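Local coordinates for protein phosphoheptose isomerase (Neisseria gonorrhoeae, PDB 5I01) that isomerises, as a zinc-binding homotetramer, sedoheptulose 7-phosphate to D-glycero-D-manno-heptose 7-phosphate, which begins glycero-manno-heptose biosynthesis, at residues S122-S127 with G149-I155; A20-A24 with E178-L182; V144-R150 with D163-P169. The protein carries 1 engineered substitution. All blocks are in the same frame, centred on the assembly; numbering follows the deposited sequence.

Contact 1: residues S122-S127 with G149-I155; sequences STSGNS and GRDGGKI
G125 and G153 bring their backbones together, CA atoms 4.0 Å apart, where the loop following strand 117-122 meets the turn that leads into helix 153-158. The carbonyl O of G125 accepts from I155 N at 2.9 Å; this N-H lies in the carbonyl plane and the bond is nearly straight (165°). Beside it N126 turns its amide oxygen to the same helix start: K154 N donates to N126 OD1 over 2.9 Å, tilted from the plane of that carbonyl. With CG beside its own backbone N (chi1 -62°), N126 swings OD1 over G153 CA as well. Two early N-H groups of the helix thus find acceptors in the neighbouring loop. With glycine on both sides the backbones can close up: G125 CA lies 3.4 Å from G152 O, and G125 and G153 both take positive phi. The turn from G149 to G152 is of type II', and from it D151 OD1 reaches on to G153 N, 2.8 Å, an Asx turn. On the buried side I155 lays CG1 and CD1 against the G125 carbonyl, its CD1 reaching S122 CB at 3.8 Å, and continues onto V130 and I131 of helix 128-139. The R150 guanidinium lies obliquely near S124 CB, and its NE is hydrogen-bonded to P171 O. Inside the loop, the hydroxyls of S122 and S127 share a hydrogen bond (OG to OG, 3.2 Å). S122, T123, S124 and S127 are predicted to bind substrate, consistent with the serine-rich loop between strand and helix by which SIS domains hold sugar phosphates.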
loop_
_atom_site.group_PDB
_atom_site.type_symbol
_atom_site.label_atom_id
_atom_site.label_comp_id
_atom_site.label_asym_id
_atom_site.label_seq_id
_atom_site.Cartn_x
_atom_site.Cartn_y
_atom_site.Cartn_z
ATOM N N SER A 122 8.024 16.701 5.121
ATOM C CA SER A 122 9.252 16.828 4.352
ATOM C C SER A 122 10.432 17.189 5.264
ATOM O O SER A 122 10.490 18.301 5.806
ATOM C CB SER A 122 9.065 17.912 3.292
ATOM O OG SER A 122 10.260 18.152 2.573
ATOM N N THR A 123 11.393 16.283 5.406
ATOM C CA THR A 123 12.483 16.502 6.348
ATOM C C THR A 123 13.420 17.649 5.984
ATOM O O THR A 123 14.018 18.199 6.877
ATOM C CB THR A 123 13.312 15.234 6.580
ATOM O OG1 THR A 123 13.857 14.776 5.340
ATOM C CG2 THR A 123 12.440 14.142 7.204
ATOM N N SER A 124 13.540 18.004 4.701
ATOM C CA SER A 124 14.317 19.188 4.269
ATOM C C SER A 124 13.481 20.447 3.944
ATOM O O SER A 124 14.032 21.547 3.855
ATOM C CB SER A 124 15.171 18.841 3.049
ATOM O OG SER A 124 14.362 18.443 1.954
ATOM N N GLY A 125 12.172 20.291 3.747
ATOM C CA GLY A 125 11.325 21.377 3.267
ATOM C C GLY A 125 11.472 21.667 1.776
ATOM O O GLY A 125 10.937 22.663 1.296
ATOM N N ASN A 126 12.174 20.797 1.040
ATOM C CA ASN A 126 12.481 20.999 -0.387
ATOM C C ASN A 126 11.931 19.894 -1.307
ATOM O O ASN A 126 12.210 19.907 -2.508
ATOM C CB ASN A 126 14.004 21.110 -0.582
ATOM C CG ASN A 126 14.611 22.305 0.143
ATOM O OD1 ASN A 126 14.086 23.421 0.100
ATOM N ND2 ASN A 126 15.725 22.071 0.812
ATOM N N SER A 127 11.143 18.961 -0.759
ATOM C CA SER A 127 10.556 17.878 -1.547
ATOM C C SER A 127 9.657 18.437 -2.653
ATOM O O SER A 127 8.624 19.062 -2.366
ATOM C CB SER A 127 9.748 16.923 -0.664
ATOM O OG SER A 127 10.603 16.154 0.160
ATOM N N GLY A 149 12.069 20.061 8.436
ATOM C CA GLY A 149 13.309 20.024 9.221
ATOM C C GLY A 149 14.315 21.015 8.692
ATOM O O GLY A 149 14.062 21.683 7.696
ATOM N N ARG A 150 15.462 21.098 9.358
ATOM C CA ARG A 150 16.553 22.035 8.997
ATOM C C ARG A 150 16.076 23.512 9.084
ATOM O O ARG A 150 15.653 23.932 10.164
ATOM C CB ARG A 150 17.198 21.644 7.650
ATOM C CG ARG A 150 17.850 20.275 7.709
ATOM C CD ARG A 150 18.120 19.648 6.352
ATOM N NE ARG A 150 18.454 18.225 6.507
ATOM C CZ ARG A 150 18.894 17.418 5.538
ATOM N NH1 ARG A 150 19.073 17.868 4.294
ATOM N NH2 ARG A 150 19.161 16.140 5.814
ATOM N N ASP A 151 16.127 24.282 7.991
ATOM C CA ASP A 151 15.641 25.684 8.001
ATOM C C ASP A 151 14.206 25.832 7.493
ATOM O O ASP A 151 13.688 26.943 7.426
ATOM C CB ASP A 151 16.596 26.626 7.228
ATOM C CG ASP A 151 16.656 26.347 5.718
ATOM O OD1 ASP A 151 15.902 25.490 5.200
ATOM O OD2 ASP A 151 17.478 27.008 5.042
ATOM N N GLY A 152 13.583 24.716 7.122
ATOM C CA GLY A 152 12.235 24.703 6.565
ATOM C C GLY A 152 12.152 24.715 5.051
ATOM O O GLY A 152 11.064 24.546 4.510
ATOM N N GLY A 153 13.272 24.939 4.364
ATOM C CA GLY A 153 13.337 24.858 2.902
ATOM C C GLY A 153 12.399 25.784 2.151
ATOM O O GLY A 153 11.956 26.802 2.685
ATOM N N LYS A 154 12.091 25.418 0.911
ATOM C CA LYS A 154 11.163 26.199 0.094
ATOM C C LYS A 154 9.739 26.192 0.663
ATOM O O LYS A 154 9.011 27.174 0.513
ATOM C CB LYS A 154 11.132 25.678 -1.336
ATOM C CG LYS A 154 12.490 25.670 -2.024
ATOM C CD LYS A 154 12.360 25.961 -3.516
ATOM C CE LYS A 154 13.663 25.724 -4.256
ATOM N NZ LYS A 154 14.044 24.287 -4.244
ATOM N N ILE A 155 9.357 25.090 1.318
ATOM C CA ILE A 155 8.014 24.939 1.916
ATOM C C ILE A 155 7.712 25.992 2.996
ATOM O O ILE A 155 6.649 26.610 2.958
ATOM C CB ILE A 155 7.765 23.493 2.430
ATOM C CG1 ILE A 155 7.658 22.535 1.235
ATOM C CG2 ILE A 155 6.486 23.418 3.264
ATOM C CD1 ILE A 155 7.802 21.064 1.576
#

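Contact 2: residues A20-A24 with E178-L182; sequences AKQEA and ENHIL
K21 reaches from helix 6-27 across to helix 173-193, its aliphatic chain passing N179 on one flank and L182 on another. This is the tight part of the contact. CE of K21 lies 3.5 Å from L182 CD2, while CG is 3.7 Å from N179 OD1; the K21 and N179 side chains run antiparallel past one another, each pointing to the other's helix. The lysine stays extended until its last torsion, where a bend (chi4 56°) carries NZ over the helix backbone, and there it makes a weak hydrogen bond to E178 O at 3.4 Å. A long, flexible chain suits this place, because the short helix segments approach no closer than 10.8 Å between axes and cross at -51°. The small A20 and A24, one turn apart, leave room for the N179 amide: OD1 comes within 3.5 Å of A24 CB, and ND2, near A20 CB, donates to R175 O in its own helix. The pair packs the N-terminal helix of the chain against 173-193, the C-terminal helix, which also carries the zinc ligand H185, about one turn beyond L182. Of the E178 side chain, CB is what nears K21; its carboxylate is held by S17, by R175 in a salt bridge, and by H185 of the third subunit. That subunit also adjoins K21, placing the two K21 ammonium groups close together, a like-charge proximity that the nearby E178 carboxylate may partly offset. On the loose side, Q22 points away from helix 173-193 and the E23 chain leads off from it; E23 is exposed to solvent, whereas Q22 packs on I18 of the third subunit.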
loop_
_atom_site.group_PDB
_atom_site.type_symbol
_atom_site.label_atom_id
_atom_site.label_comp_id
_atom_site.label_asym_id
_atom_site.label_seq_id
_atom_site.Cartn_x
_atom_site.Cartn_y
_atom_site.Cartn_z
ATOM N N ALA A 20 17.825 16.486 20.727
ATOM C CA ALA A 20 16.935 17.015 19.681
ATOM C C ALA A 20 15.540 17.332 20.184
ATOM O O ALA A 20 14.956 18.332 19.784
ATOM C CB ALA A 20 16.860 16.059 18.510
ATOM N N LYS A 21 15.020 16.485 21.064
ATOM C CA LYS A 21 13.683 16.678 21.618
ATOM C C LYS A 21 13.636 17.744 22.705
ATOM O O LYS A 21 12.637 18.437 22.829
ATOM C CB LYS A 21 13.096 15.352 22.122
ATOM C CG LYS A 21 12.561 14.479 20.997
ATOM C CD LYS A 21 11.763 13.301 21.526
ATOM C CE LYS A 21 11.058 12.563 20.398
ATOM N NZ LYS A 21 11.996 12.103 19.337
ATOM N N GLN A 22 14.705 17.878 23.481
ATOM C CA GLN A 22 14.808 18.965 24.461
ATOM C C GLN A 22 14.785 20.370 23.818
ATOM O O GLN A 22 14.224 21.305 24.392
ATOM C CB GLN A 22 16.048 18.773 25.340
ATOM C CG GLN A 22 15.909 17.598 26.296
ATOM C CD GLN A 22 17.170 17.295 27.094
ATOM O OE1 GLN A 22 18.283 17.310 26.566
ATOM N NE2 GLN A 22 16.993 16.995 28.375
ATOM N N GLU A 23 15.371 20.507 22.629
ATOM C CA GLU A 23 15.375 21.782 21.899
ATOM C C GLU A 23 14.033 22.081 21.248
ATOM O O GLU A 23 13.530 23.196 21.341
ATOM C CB GLU A 23 16.474 21.798 20.832
ATOM C CG GLU A 23 17.893 21.680 21.387
ATOM C CD GLU A 23 18.290 22.826 22.315
ATOM O OE1 GLU A 23 17.899 23.992 22.058
ATOM O OE2 GLU A 23 19.008 22.551 23.301
ATOM N N ALA A 24 13.457 21.089 20.576
ATOM C CA ALA A 24 12.122 21.240 19.978
ATOM C C ALA A 24 11.048 21.557 21.025
ATOM O O ALA A 24 10.090 22.254 20.725
ATOM C CB ALA A 24 11.743 19.995 19.187
ATOM N N GLU A 178 11.920 11.376 13.816
ATOM C CA GLU A 178 11.581 10.983 15.191
ATOM C C GLU A 178 10.813 12.063 15.949
ATOM O O GLU A 178 9.917 11.742 16.729
ATOM C CB GLU A 178 12.839 10.609 15.960
ATOM C CG GLU A 178 13.490 9.333 15.448
ATOM C CD GLU A 178 14.960 9.209 15.821
ATOM O OE1 GLU A 178 15.437 9.970 16.704
ATOM O OE2 GLU A 178 15.650 8.340 15.219
ATOM N N ASN A 179 11.181 13.329 15.730
ATOM C CA ASN A 179 10.422 14.473 16.256
ATOM C C ASN A 179 9.055 14.619 15.549
ATOM O O ASN A 179 8.063 14.976 16.180
ATOM C CB ASN A 179 11.226 15.788 16.147
ATOM C CG ASN A 179 12.303 15.905 17.203
ATOM O OD1 ASN A 179 12.233 16.750 18.098
ATOM N ND2 ASN A 179 13.304 15.046 17.117
ATOM N N HIS A 180 9.006 14.354 14.249
ATOM C CA HIS A 180 7.753 14.420 13.511
ATOM C C HIS A 180 6.669 13.494 14.084
ATOM O O HIS A 180 5.504 13.900 14.208
ATOM C CB HIS A 180 7.968 14.110 12.021
ATOM C CG HIS A 180 8.534 15.248 11.231
ATOM N ND1 HIS A 180 8.964 15.100 9.929
ATOM C CD2 HIS A 180 8.725 16.550 11.544
ATOM C CE1 HIS A 180 9.400 16.261 9.477
ATOM N NE2 HIS A 180 9.270 17.154 10.441
ATOM N N ILE A 181 7.046 12.264 14.426
ATOM C CA ILE A 181 6.069 11.300 14.933
ATOM C C ILE A 181 5.597 11.673 16.342
ATOM O O ILE A 181 4.432 11.476 16.663
ATOM C CB ILE A 181 6.558 9.823 14.832
ATOM C CG1 ILE A 181 5.382 8.862 14.966
ATOM C CG2 ILE A 181 7.623 9.478 15.862
ATOM C CD1 ILE A 181 4.402 8.967 13.808
ATOM N N LEU A 182 6.499 12.217 17.163
ATOM C CA LEU A 182 6.121 12.805 18.440
ATOM C C LEU A 182 5.081 13.911 18.219
ATOM O O LEU A 182 4.034 13.908 18.868
ATOM C CB LEU A 182 7.352 13.354 19.190
ATOM C CG LEU A 182 7.106 14.249 20.418
ATOM C CD1 LEU A 182 6.241 13.537 21.447
ATOM C CD2 LEU A 182 8.411 14.699 21.047
#

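Contact 3: residues V144-R150 with D163-P169; sequences VIALTGR and DVLLNVP
T148 and N167, paired across two parallel strands, cross their side chains at about a right angle, and the threonine hydroxyl gives its proton to the amide oxygen: T148 OG1 to N167 OD1 is 2.6 Å, in the carbonyl plane and on a lone pair. N167 extends with CG opposite its backbone N (chi1 -173°), which lets ND2 reach R150 O at 2.9 Å; that oxygen lies in the amide plane of N167, though the donor stands above the carbonyl plane of R150. L165, on the same face, turns CD1 across T148 and onto A146 CB. The other face is aliphatic: I145 and L147 each lie alongside L166, pointing the same way, with L166 CD1 4.0 Å from L147 CD1, and helix 29-44 packs over I145, V164 and L166. Backbone bonds from V164 N to V144 O through V168 N to T148 O keep the register. At the start of the pair D163 OD1 takes V144 N at 2.8 Å from above its carboxylate plane, while OD2 accepts from H138 and K160 N. With both ends of its amide engaged, N167 has its flip state fixed, and the strand ends are tied by side chains as well as backbone.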
loop_
_atom_site.group_PDB
_atom_site.type_symbol
_atom_site.label_atom_id
_atom_site.label_comp_id
_atom_site.label_asym_id
_atom_site.label_seq_id
_atom_site.Cartn_x
_atom_site.Cartn_y
_atom_site.Cartn_z
ATOM N N VAL A 144 -2.743 24.711 5.254
ATOM C CA VAL A 144 -1.610 23.779 5.197
ATOM C C VAL A 144 -0.925 23.693 6.557
ATOM O O VAL A 144 -0.802 24.697 7.257
ATOM C CB VAL A 144 -0.606 24.169 4.080
ATOM C CG1 VAL A 144 0.603 23.237 4.038
ATOM C CG2 VAL A 144 -1.304 24.130 2.733
ATOM N N ILE A 145 -0.522 22.478 6.936
ATOM C CA ILE A 145 0.336 22.253 8.096
ATOM C C ILE A 145 1.577 21.546 7.578
ATOM O O ILE A 145 1.507 20.402 7.128
ATOM C CB ILE A 145 -0.355 21.409 9.188
ATOM C CG1 ILE A 145 -1.579 22.147 9.729
ATOM C CG2 ILE A 145 0.614 21.080 10.333
ATOM C CD1 ILE A 145 -2.525 21.276 10.527
ATOM N N ALA A 146 2.708 22.240 7.625
ATOM C CA ALA A 146 3.959 21.705 7.123
ATOM C C ALA A 146 4.753 21.121 8.281
ATOM O O ALA A 146 4.969 21.802 9.285
ATOM C CB ALA A 146 4.758 22.801 6.437
ATOM N N LEU A 147 5.165 19.858 8.141
ATOM C CA LEU A 147 6.131 19.248 9.040
ATOM C C LEU A 147 7.461 19.207 8.299
ATOM O O LEU A 147 7.638 18.389 7.391
ATOM C CB LEU A 147 5.676 17.848 9.479
ATOM C CG LEU A 147 4.653 17.840 10.628
ATOM C CD1 LEU A 147 3.340 18.472 10.181
ATOM C CD2 LEU A 147 4.391 16.444 11.152
ATOM N N THR A 148 8.377 20.107 8.677
ATOM C CA THR A 148 9.691 20.248 8.021
ATOM C C THR A 148 10.856 20.074 8.987
ATOM O O THR A 148 10.657 19.942 10.194
ATOM C CB THR A 148 9.846 21.619 7.327
ATOM O OG1 THR A 148 9.956 22.654 8.312
ATOM C CG2 THR A 148 8.655 21.911 6.401
ATOM N N GLY A 149 12.069 20.061 8.436
ATOM C CA GLY A 149 13.309 20.024 9.221
ATOM C C GLY A 149 14.315 21.015 8.692
ATOM O O GLY A 149 14.062 21.683 7.696
ATOM N N ARG A 150 15.462 21.098 9.358
ATOM C CA ARG A 150 16.553 22.035 8.997
ATOM C C ARG A 150 16.076 23.512 9.084
ATOM O O ARG A 150 15.653 23.932 10.164
ATOM C CB ARG A 150 17.198 21.644 7.650
ATOM C CG ARG A 150 17.850 20.275 7.709
ATOM C CD ARG A 150 18.120 19.648 6.352
ATOM N NE ARG A 150 18.454 18.225 6.507
ATOM C CZ ARG A 150 18.894 17.418 5.538
ATOM N NH1 ARG A 150 19.073 17.868 4.294
ATOM N NH2 ARG A 150 19.161 16.140 5.814
ATOM N N ASP A 163 -1.586 29.272 7.527
ATOM C CA ASP A 163 -0.957 27.954 7.628
ATOM C C ASP A 163 -0.126 27.880 8.917
ATOM O O ASP A 163 0.091 28.892 9.579
ATOM C CB ASP A 163 -0.048 27.697 6.411
ATOM C CG ASP A 163 -0.791 27.767 5.062
ATOM O OD1 ASP A 163 -1.995 27.431 4.971
ATOM O OD2 ASP A 163 -0.138 28.132 4.064
ATOM N N VAL A 164 0.348 26.681 9.255
ATOM C CA VAL A 164 1.137 26.446 10.475
ATOM C C VAL A 164 2.406 25.667 10.128
ATOM O O VAL A 164 2.334 24.592 9.545
ATOM C CB VAL A 164 0.327 25.670 11.543
ATOM C CG1 VAL A 164 1.170 25.403 12.787
ATOM C CG2 VAL A 164 -0.930 26.438 11.921
ATOM N N LEU A 165 3.560 26.221 10.491
ATOM C CA LEU A 165 4.848 25.595 10.219
ATOM C C LEU A 165 5.308 24.928 11.485
ATOM O O LEU A 165 5.418 25.587 12.512
ATOM C CB LEU A 165 5.893 26.630 9.787
ATOM C CG LEU A 165 7.324 26.122 9.541
ATOM C CD1 LEU A 165 7.368 25.091 8.427
ATOM C CD2 LEU A 165 8.252 27.283 9.236
ATOM N N LEU A 166 5.576 23.628 11.394
ATOM C CA LEU A 166 6.184 22.857 12.465
ATOM C C LEU A 166 7.580 22.438 11.982
ATOM O O LEU A 166 7.775 21.362 11.399
ATOM C CB LEU A 166 5.303 21.648 12.840
ATOM C CG LEU A 166 3.852 21.928 13.271
ATOM C CD1 LEU A 166 3.061 20.661 13.541
ATOM C CD2 LEU A 166 3.816 22.786 14.513
ATOM N N ASN A 167 8.553 23.312 12.204
ATOM C CA ASN A 167 9.919 23.020 11.814
ATOM C C ASN A 167 10.705 22.445 12.987
ATOM O O ASN A 167 10.736 23.032 14.067
ATOM C CB ASN A 167 10.628 24.260 11.268
ATOM C CG ASN A 167 11.982 23.929 10.702
ATOM O OD1 ASN A 167 12.094 23.261 9.669
ATOM N ND2 ASN A 167 13.020 24.332 11.404
ATOM N N VAL A 168 11.332 21.294 12.749
ATOM C CA VAL A 168 12.259 20.693 13.681
ATOM C C VAL A 168 13.641 21.271 13.376
ATOM O O VAL A 168 14.191 20.995 12.309
ATOM C CB VAL A 168 12.276 19.156 13.533
ATOM C CG1 VAL A 168 13.302 18.532 14.469
ATOM C CG2 VAL A 168 10.890 18.586 13.807
ATOM N N PRO A 169 14.211 22.084 14.295
ATOM C CA PRO A 169 15.495 22.714 13.982
ATOM C C PRO A 169 16.654 21.750 14.241
ATOM O O PRO A 169 17.285 21.785 15.300
ATOM C CB PRO A 169 15.513 23.917 14.923
ATOM C CG PRO A 169 14.808 23.418 16.140
ATOM C CD PRO A 169 13.755 22.453 15.648
#

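Contacts 1 and 3 share G149 and R150, and their centres are 8 Å apart: strand 143-149 runs through contact 3 into the turn of contact 1, and S122 N reaches L147 O at 2.9 Å, joining the predicted substrate-binding loop to the sheet. I155 CG2 meets A146 CB from helix 153-158, which connects the two strands in the chain. Contact 2 closes a chain loop that encloses both others. It touches contact 3 where H180 NE2 is hydrogen-bonded to T148 O, 3.1 Å, but only approaches contact 1, to about 4 Å between nearest atoms. The side chains of T123 in contact 1 and E178 in contact 2 each lie about 7 Å from a bound zinc ion.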